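Local coordinates for uncharacterized protein (Trypanosoma brucei, PDB 2Q0X) that is of unknown function but adopts an alpha/beta hydrolase fold and is probably a component of the paraflagellar rod, at residues A[32-37]-A[59-64]. Sequence-based numbering, arbitrary orientation.
Sequences MMNMDA and NLAEEL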
loop_
_atom_site.group_PDB
_atom_site.type_symbol
_atom_site.label_atom_id
_atom_site.label_comp_id
_atom_site.label_asym_id
_atom_site.label_seq_id
_atom_site.Cartn_x
_atom_site.Cartn_y
_atom_site.Cartn_z
ATOM N N MET A 32 6.686 11.577 -6.305
ATOM C CA MET A 32 6.917 12.429 -7.473
ATOM C C MET A 32 8.381 12.350 -7.955
ATOM O O MET A 32 9.303 12.390 -7.151
ATOM C CB MET A 32 6.625 13.877 -7.118
ATOM C CG MET A 32 5.369 14.081 -6.268
ATOM S SD MET A 32 5.046 15.817 -5.945
ATOM C CE MET A 32 6.395 16.272 -4.890
ATOM N N MET A 33 8.570 12.283 -9.273
ATOM C CA MET A 33 9.907 12.291 -9.882
ATOM C C MET A 33 9.989 13.407 -10.907
ATOM O O MET A 33 9.050 13.600 -11.689
ATOM C CB MET A 33 10.210 10.963 -10.576
ATOM C CG MET A 33 10.184 9.798 -9.646
ATOM S SD MET A 33 10.181 8.242 -10.510
ATOM C CE MET A 33 11.850 8.205 -11.073
ATOM N N ASN A 34 11.096 14.145 -10.882
ATOM C CA ASN A 34 11.420 15.113 -11.935
ATOM C C ASN A 34 10.408 16.237 -12.052
ATOM O O ASN A 34 9.894 16.529 -13.125
ATOM C CB ASN A 34 11.591 14.383 -13.279
ATOM C CG ASN A 34 12.612 13.246 -13.180
ATOM O OD1 ASN A 34 13.702 13.443 -12.641
ATOM N ND2 ASN A 34 12.245 12.052 -13.658
ATOM N N MET A 35 10.160 16.875 -10.911
ATOM C CA MET A 35 9.182 17.942 -10.804
ATOM C C MET A 35 9.731 19.286 -11.269
ATOM O O MET A 35 9.072 20.297 -11.106
ATOM C CB MET A 35 8.694 18.054 -9.352
ATOM C CG MET A 35 8.006 16.797 -8.840
ATOM S SD MET A 35 6.482 16.434 -9.739
ATOM C CE MET A 35 5.354 17.645 -9.000
ATOM N N ASP A 36 10.939 19.300 -11.828
ATOM C CA ASP A 36 11.433 20.458 -12.588
ATOM C C ASP A 36 10.523 20.786 -13.779
ATOM O O ASP A 36 10.406 21.946 -14.171
ATOM C CB ASP A 36 12.895 20.257 -13.051
ATOM C CG ASP A 36 13.230 18.785 -13.383
ATOM O OD1 ASP A 36 13.407 18.470 -14.588
ATOM O OD2 ASP A 36 13.314 17.953 -12.442
ATOM N N ALA A 37 9.860 19.777 -14.341
ATOM C CA ALA A 37 8.927 20.013 -15.438
ATOM C C ALA A 37 7.695 20.778 -14.904
ATOM O O ALA A 37 7.531 20.935 -13.679
ATOM C CB ALA A 37 8.523 18.707 -16.079
ATOM N N ASN A 59 12.516 3.816 -16.344
ATOM C CA ASN A 59 12.973 4.216 -17.679
ATOM C C ASN A 59 12.042 5.263 -18.323
ATOM O O ASN A 59 12.513 6.250 -18.880
ATOM C CB ASN A 59 13.094 2.987 -18.580
ATOM C CG ASN A 59 14.095 1.988 -18.066
ATOM O OD1 ASN A 59 15.301 2.250 -18.055
ATOM N ND2 ASN A 59 13.605 0.830 -17.614
ATOM N N LEU A 60 10.732 5.028 -18.249
ATOM C CA LEU A 60 9.717 6.044 -18.575
ATOM C C LEU A 60 10.003 7.415 -17.951
ATOM O O LEU A 60 10.112 8.412 -18.668
ATOM C CB LEU A 60 8.309 5.595 -18.133
ATOM C CG LEU A 60 7.130 6.455 -18.659
ATOM C CD1 LEU A 60 7.287 6.773 -20.176
ATOM C CD2 LEU A 60 5.793 5.809 -18.426
ATOM N N ALA A 61 10.091 7.464 -16.622
ATOM C CA ALA A 61 10.308 8.726 -15.910
ATOM C C ALA A 61 11.610 9.392 -16.359
ATOM O O ALA A 61 11.676 10.609 -16.539
ATOM C CB ALA A 61 10.304 8.506 -14.378
ATOM N N GLU A 62 12.631 8.572 -16.562
ATOM C CA GLU A 62 13.914 9.028 -17.046
ATOM C C GLU A 62 13.813 9.687 -18.431
ATOM O O GLU A 62 14.369 10.768 -18.662
ATOM C CB GLU A 62 14.869 7.824 -17.093
ATOM C CG GLU A 62 16.304 8.145 -17.104
ATOM C CD GLU A 62 17.146 6.879 -16.945
ATOM O OE1 GLU A 62 17.197 6.084 -17.926
ATOM O OE2 GLU A 62 17.737 6.677 -15.844
ATOM N N GLU A 63 13.112 9.018 -19.341
ATOM C CA GLU A 63 12.915 9.523 -20.703
ATOM C C GLU A 63 12.071 10.789 -20.738
ATOM O O GLU A 63 12.376 11.699 -21.496
ATOM C CB GLU A 63 12.311 8.449 -21.609
ATOM C CG GLU A 63 13.302 7.351 -21.987
ATOM C CD GLU A 63 14.502 7.882 -22.773
ATOM O OE1 GLU A 63 14.319 8.764 -23.658
ATOM O OE2 GLU A 63 15.629 7.404 -22.506
ATOM N N LEU A 64 11.048 10.842 -19.880
ATOM C CA LEU A 64 10.177 12.013 -19.719
ATOM C C LEU A 64 10.859 13.236 -19.111
ATOM O O LEU A 64 10.370 14.352 -19.261
ATOM C CB LEU A 64 8.965 11.648 -18.834
ATOM C CG LEU A 64 7.875 10.760 -19.452
ATOM C CD1 LEU A 64 6.922 10.249 -18.391
ATOM C CD2 LEU A 64 7.139 11.530 -20.549
HETATM O O HOH W 1 9.888 12.191 -15.600
#
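The backbone oxygen of Ala61 takes a hydrogen bond from a bridging water, with 2.6 Å between Ala61 O and the water oxygen. The same water accepts a hydrogen bond from the side-chain amide of Asn34, at 3.1 Å from Asn34 ND2. Asn34 ND2 also lies 3.3 Å from Ala61 O itself. Asn34 has a positive phi (62°), just where strand 26-33 gives way to a turn. Its CG sits beside the backbone N (chi1 -54°), and the amide reaches across to the helix with its nitrogen leading.

Beside this polar link lies a small apolar contact. Met33 runs out extended and then bends at its last torsion (chi3 73°). This brings its methyl CE to 3.7 Å from Ala61 CB, with SD of Met33 slightly farther from the same methyl, at 3.9 Å. Phe70 of strand 69-73 also packs on Ala61, and its backbone pairs with Met33.

The contact joins the end of strand 26-33 to helix 57-64 of the alpha/beta hydrolase fold. Little surface is buried, and the clear polar link runs through a water. The strand end and the helix are therefore probably held here by a solvent-mediated bridge and a small apolar touch, chiefly methyl against methyl.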